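Local structure of FrpC operon protein (Neisseria meningitidis, 5EDF) at residues K124-Y136 against L203-V215. The protein is an iron-regulated protein that binds the RTX protein FrpC and is putatively involved in adhesion, although its precise role remains unknown. Numbering follows the deposited sequence.
Sequences KKMPSAYPEYEAY and LTQQELVGYHQQV
S128 OG, on the loop joining strands 124-126 and 133-138, receives a nearly straight hydrogen bond from Q205 NE2 (2.9 Å, N-H...O angle 167°). The serine hydroxyl lies close to the plane of the Q205 amide, and its single proton can go to either Y130 O or Y133 O. At the other end of that amide, A129 N donates to Q205 OE1 over 2.9 Å, coming from above the carbonyl plane, while a water bridges the same oxygen to P127 O. Q205 extends this far because its CG stands anti to the backbone N (chi1 -173°) and its chain runs straight beyond, so the first turn of helix 205-224 reads both a main-chain N-H and a hydroxyl of the hairpin loop. One turn later V209 packs into the corner formed by two tyrosine rings. Its CG1 sits over the face of Y130, 3.7 Å from the ring centroid, and CG2 over the face of Y133 at 3.8 Å, both CH-pi contacts. The Y133 OH then reaches the ring edge of H212 at CD2 (3.5 Å), whose ND1 is hydrogen-bonded to Y193. Towards solvent, waters link Y130 OH and E132 OE2 to the Q213 amide. The example illustrates a division of labour: directional amide bonds probably set the S128-A129 backbone, nondirectional CH-pi packing adds apolar contact, and the loop's own Y130-Y133 turn contributes its shape.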
loop_
_atom_site.group_PDB
_atom_site.type_symbol
_atom_site.label_atom_id
_atom_site.label_comp_id
_atom_site.label_asym_id
_atom_site.label_seq_id
_atom_site.Cartn_x
_atom_site.Cartn_y
_atom_site.Cartn_z
ATOM N N LYS A 124 19.070 -15.073 -6.409
ATOM C CA LYS A 124 19.429 -15.094 -7.828
ATOM C C LYS A 124 18.578 -14.171 -8.694
ATOM O O LYS A 124 17.386 -14.037 -8.456
ATOM C CB LYS A 124 19.307 -16.505 -8.354
ATOM C CG LYS A 124 20.115 -17.528 -7.627
ATOM C CD LYS A 124 21.628 -17.220 -7.631
ATOM C CE LYS A 124 22.413 -18.234 -6.839
ATOM N NZ LYS A 124 22.331 -19.598 -7.447
ATOM N N LYS A 125 19.192 -13.510 -9.659
ATOM C CA LYS A 125 18.451 -12.686 -10.604
ATOM C C LYS A 125 17.674 -13.586 -11.547
ATOM O O LYS A 125 18.144 -14.679 -11.934
ATOM C CB LYS A 125 19.424 -11.787 -11.361
ATOM C CG LYS A 125 18.825 -10.549 -11.918
ATOM C CD LYS A 125 19.903 -9.524 -12.221
ATOM C CE LYS A 125 19.322 -8.230 -12.675
ATOM N NZ LYS A 125 18.535 -8.408 -13.928
HETATM N N MSE A 126 16.476 -13.137 -11.917
HETATM C CA MSE A 126 15.625 -13.859 -12.870
HETATM C C MSE A 126 14.981 -12.878 -13.833
HETATM O O MSE A 126 14.936 -11.685 -13.564
HETATM C CB MSE A 126 14.529 -14.624 -12.132
HETATM C CG MSE A 126 15.091 -15.692 -11.210
HETATM SE SE MSE A 126 16.052 -17.019 -12.211
HETATM C CE MSE A 126 14.589 -18.051 -12.931
ATOM N N PRO A 127 14.438 -13.386 -14.956
ATOM C CA PRO A 127 13.828 -12.467 -15.900
ATOM C C PRO A 127 12.656 -11.664 -15.307
ATOM O O PRO A 127 11.879 -12.208 -14.505
ATOM C CB PRO A 127 13.353 -13.398 -17.012
ATOM C CG PRO A 127 14.173 -14.548 -16.932
ATOM C CD PRO A 127 14.497 -14.751 -15.499
ATOM N N SER A 128 12.513 -10.409 -15.747
ATOM C CA SER A 128 11.443 -9.535 -15.283
ATOM C C SER A 128 10.485 -9.212 -16.401
ATOM O O SER A 128 10.900 -8.935 -17.542
ATOM C CB SER A 128 12.031 -8.242 -14.744
ATOM O OG SER A 128 10.989 -7.343 -14.401
ATOM N N ALA A 129 9.192 -9.186 -16.085
ATOM C CA ALA A 129 8.167 -8.823 -17.037
ATOM C C ALA A 129 8.169 -7.327 -17.384
ATOM O O ALA A 129 7.511 -6.925 -18.330
ATOM C CB ALA A 129 6.785 -9.218 -16.502
ATOM N N TYR A 130 8.866 -6.508 -16.601
ATOM C CA TYR A 130 8.934 -5.049 -16.753
ATOM C C TYR A 130 10.423 -4.711 -16.740
ATOM O O TYR A 130 11.106 -5.041 -15.770
ATOM C CB TYR A 130 8.259 -4.334 -15.572
ATOM C CG TYR A 130 6.816 -4.670 -15.396
ATOM C CD1 TYR A 130 5.823 -3.851 -15.929
ATOM C CD2 TYR A 130 6.427 -5.765 -14.660
ATOM C CE1 TYR A 130 4.489 -4.154 -15.729
ATOM C CE2 TYR A 130 5.150 -6.096 -14.509
ATOM C CZ TYR A 130 4.151 -5.288 -15.029
ATOM O OH TYR A 130 2.831 -5.619 -14.840
ATOM N N PRO A 131 10.979 -4.120 -17.799
ATOM C CA PRO A 131 12.434 -3.969 -17.828
ATOM C C PRO A 131 13.003 -3.060 -16.731
ATOM O O PRO A 131 14.118 -3.286 -16.288
ATOM C CB PRO A 131 12.708 -3.413 -19.230
ATOM C CG PRO A 131 11.431 -2.834 -19.677
ATOM C CD PRO A 131 10.340 -3.622 -19.040
ATOM N N GLU A 132 12.210 -2.080 -16.296
ATOM C CA GLU A 132 12.575 -1.201 -15.174
ATOM C C GLU A 132 12.557 -1.841 -13.786
ATOM O O GLU A 132 13.012 -1.223 -12.839
ATOM C CB GLU A 132 11.686 0.052 -15.192
ATOM C CG GLU A 132 10.225 -0.074 -14.687
ATOM C CD GLU A 132 9.207 -0.673 -15.678
ATOM O OE1 GLU A 132 9.586 -1.180 -16.757
ATOM O OE2 GLU A 132 7.995 -0.658 -15.342
ATOM N N TYR A 133 12.016 -3.049 -13.669
ATOM C CA TYR A 133 12.159 -3.821 -12.470
ATOM C C TYR A 133 13.169 -4.917 -12.665
ATOM O O TYR A 133 13.134 -5.629 -13.675
ATOM C CB TYR A 133 10.838 -4.481 -12.053
ATOM C CG TYR A 133 9.853 -3.581 -11.351
ATOM C CD1 TYR A 133 9.755 -3.572 -9.969
ATOM C CD2 TYR A 133 9.002 -2.743 -12.062
ATOM C CE1 TYR A 133 8.868 -2.760 -9.328
ATOM C CE2 TYR A 133 8.114 -1.919 -11.418
ATOM C CZ TYR A 133 8.052 -1.931 -10.040
ATOM O OH TYR A 133 7.137 -1.101 -9.382
ATOM N N GLU A 134 14.065 -5.066 -11.708
ATOM C CA GLU A 134 14.924 -6.245 -11.615
ATOM C C GLU A 134 14.201 -7.257 -10.756
ATOM O O GLU A 134 13.643 -6.885 -9.697
ATOM C CB GLU A 134 16.275 -5.891 -10.971
ATOM C CG GLU A 134 17.209 -5.132 -11.925
ATOM C CD GLU A 134 18.543 -4.762 -11.293
ATOM O OE1 GLU A 134 18.798 -5.175 -10.147
ATOM O OE2 GLU A 134 19.342 -4.050 -11.938
ATOM N N ALA A 135 14.164 -8.507 -11.159
ATOM C CA ALA A 135 13.515 -9.584 -10.447
ATOM C C ALA A 135 14.533 -10.522 -9.864
ATOM O O ALA A 135 15.559 -10.827 -10.499
ATOM C CB ALA A 135 12.558 -10.346 -11.343
ATOM N N TYR A 136 14.255 -10.983 -8.646
ATOM C CA TYR A 136 15.124 -11.913 -7.918
ATOM C C TYR A 136 14.311 -12.987 -7.239
ATOM O O TYR A 136 13.158 -12.750 -6.807
ATOM C CB TYR A 136 15.951 -11.210 -6.843
ATOM C CG TYR A 136 16.850 -10.099 -7.332
ATOM C CD1 TYR A 136 18.196 -10.323 -7.596
ATOM C CD2 TYR A 136 16.339 -8.838 -7.626
ATOM C CE1 TYR A 136 19.011 -9.305 -8.131
ATOM C CE2 TYR A 136 17.153 -7.822 -8.126
ATOM C CZ TYR A 136 18.488 -8.054 -8.369
ATOM O OH TYR A 136 19.314 -7.066 -8.883
ATOM N N LEU A 203 1.268 -14.600 -5.942
ATOM C CA LEU A 203 0.850 -13.587 -6.854
ATOM C C LEU A 203 1.930 -13.414 -7.909
ATOM O O LEU A 203 3.119 -13.609 -7.649
ATOM C CB LEU A 203 0.622 -12.263 -6.085
ATOM C CG LEU A 203 -0.450 -12.339 -5.004
ATOM C CD1 LEU A 203 -0.520 -11.002 -4.213
ATOM C CD2 LEU A 203 -1.829 -12.689 -5.586
ATOM N N THR A 204 1.531 -13.025 -9.101
ATOM C CA THR A 204 2.473 -12.835 -10.176
ATOM C C THR A 204 3.114 -11.471 -10.092
ATOM O O THR A 204 2.613 -10.562 -9.412
ATOM C CB THR A 204 1.807 -12.941 -11.552
ATOM O OG1 THR A 204 0.930 -11.823 -11.735
ATOM C CG2 THR A 204 0.998 -14.241 -11.710
ATOM N N GLN A 205 4.216 -11.287 -10.801
ATOM C CA GLN A 205 4.847 -10.000 -10.892
ATOM C C GLN A 205 3.878 -8.957 -11.447
ATOM O O GLN A 205 3.895 -7.795 -11.023
ATOM C CB GLN A 205 6.116 -10.041 -11.730
ATOM C CG GLN A 205 6.871 -8.736 -11.702
ATOM C CD GLN A 205 8.148 -8.729 -12.533
ATOM O OE1 GLN A 205 8.423 -9.658 -13.299
ATOM N NE2 GLN A 205 8.907 -7.636 -12.444
ATOM N N GLN A 206 3.045 -9.377 -12.396
ATOM C CA GLN A 206 2.096 -8.460 -13.005
ATOM C C GLN A 206 1.076 -7.968 -11.986
ATOM O O GLN A 206 0.712 -6.786 -11.975
ATOM C CB GLN A 206 1.413 -9.083 -14.223
ATOM C CG GLN A 206 2.345 -9.352 -15.414
ATOM C CD GLN A 206 3.031 -10.717 -15.394
ATOM O OE1 GLN A 206 3.052 -11.430 -14.381
ATOM N NE2 GLN A 206 3.609 -11.080 -16.528
ATOM N N GLU A 207 0.588 -8.866 -11.128
ATOM C CA GLU A 207 -0.336 -8.463 -10.057
ATOM C C GLU A 207 0.328 -7.502 -9.081
ATOM O O GLU A 207 -0.258 -6.489 -8.714
ATOM C CB GLU A 207 -0.835 -9.681 -9.291
ATOM C CG GLU A 207 -1.803 -10.537 -10.100
ATOM C CD GLU A 207 -2.192 -11.808 -9.379
ATOM O OE1 GLU A 207 -1.318 -12.703 -9.214
ATOM O OE2 GLU A 207 -3.393 -11.958 -9.036
ATOM N N LEU A 208 1.562 -7.802 -8.695
ATOM C CA LEU A 208 2.275 -6.999 -7.695
ATOM C C LEU A 208 2.706 -5.629 -8.230
ATOM O O LEU A 208 2.443 -4.602 -7.617
ATOM C CB LEU A 208 3.469 -7.797 -7.173
ATOM C CG LEU A 208 3.160 -9.105 -6.464
ATOM C CD1 LEU A 208 4.414 -9.982 -6.298
ATOM C CD2 LEU A 208 2.583 -8.781 -5.104
ATOM N N VAL A 209 3.356 -5.610 -9.399
ATOM C CA VAL A 209 3.705 -4.340 -10.050
ATOM C C VAL A 209 2.467 -3.539 -10.406
ATOM O O VAL A 209 2.438 -2.313 -10.225
ATOM C CB VAL A 209 4.634 -4.553 -11.296
ATOM C CG1 VAL A 209 4.831 -3.233 -12.050
ATOM C CG2 VAL A 209 5.983 -5.074 -10.829
ATOM N N GLY A 210 1.412 -4.194 -10.878
ATOM C CA GLY A 210 0.178 -3.496 -11.190
ATOM C C GLY A 210 -0.358 -2.739 -9.993
ATOM O O GLY A 210 -0.807 -1.596 -10.120
ATOM N N TYR A 211 -0.359 -3.385 -8.841
ATOM C CA TYR A 211 -0.833 -2.743 -7.607
ATOM C C TYR A 211 0.028 -1.523 -7.339
ATOM O O TYR A 211 -0.517 -0.434 -7.060
ATOM C CB TYR A 211 -0.797 -3.776 -6.474
ATOM C CG TYR A 211 -1.472 -3.352 -5.173
ATOM C CD1 TYR A 211 -2.540 -4.052 -4.677
ATOM C CD2 TYR A 211 -1.009 -2.253 -4.454
ATOM C CE1 TYR A 211 -3.148 -3.690 -3.485
ATOM C CE2 TYR A 211 -1.619 -1.881 -3.279
ATOM C CZ TYR A 211 -2.695 -2.593 -2.789
ATOM O OH TYR A 211 -3.259 -2.149 -1.589
ATOM N N HIS A 212 1.342 -1.683 -7.392
ATOM C CA HIS A 212 2.200 -0.558 -7.089
ATOM C C HIS A 212 2.041 0.589 -8.061
ATOM O O HIS A 212 2.050 1.748 -7.641
ATOM C CB HIS A 212 3.665 -0.959 -6.954
ATOM C CG HIS A 212 4.477 0.149 -6.415
ATOM N ND1 HIS A 212 4.201 0.712 -5.180
ATOM C CD2 HIS A 212 5.499 0.859 -6.937
ATOM C CE1 HIS A 212 4.999 1.737 -4.990
ATOM N NE2 HIS A 212 5.814 1.843 -6.035
ATOM N N GLN A 213 1.836 0.293 -9.341
ATOM C CA GLN A 213 1.596 1.349 -10.309
ATOM C C GLN A 213 0.335 2.126 -9.934
ATOM O O GLN A 213 0.278 3.352 -10.086
ATOM C CB GLN A 213 1.474 0.768 -11.729
ATOM C CG GLN A 213 2.774 0.254 -12.273
ATOM C CD GLN A 213 2.635 -0.522 -13.584
ATOM O OE1 GLN A 213 1.591 -1.089 -13.885
ATOM N NE2 GLN A 213 3.711 -0.592 -14.324
ATOM N N GLN A 214 -0.699 1.428 -9.462
ATOM C CA GLN A 214 -1.910 2.099 -9.015
ATOM C C GLN A 214 -1.646 2.984 -7.791
ATOM O O GLN A 214 -2.145 4.080 -7.709
ATOM C CB GLN A 214 -3.013 1.082 -8.738
ATOM C CG GLN A 214 -3.465 0.364 -10.022
ATOM C CD GLN A 214 -4.234 -0.895 -9.718
ATOM O OE1 GLN A 214 -4.882 -0.997 -8.678
ATOM N NE2 GLN A 214 -4.157 -1.870 -10.606
ATOM N N VAL A 215 -0.803 2.516 -6.869
ATOM C CA VAL A 215 -0.444 3.292 -5.681
ATOM C C VAL A 215 0.323 4.546 -6.099
ATOM O O VAL A 215 0.054 5.626 -5.582
ATOM C CB VAL A 215 0.356 2.462 -4.684
ATOM C CG1 VAL A 215 0.869 3.346 -3.568
ATOM C CG2 VAL A 215 -0.500 1.352 -4.138
HETATM O O HOH W 1 9.581 -12.113 -12.931
HETATM O O HOH W 2 1.184 -3.430 -15.242
HETATM O O HOH W 3 6.371 0.708 -13.593
#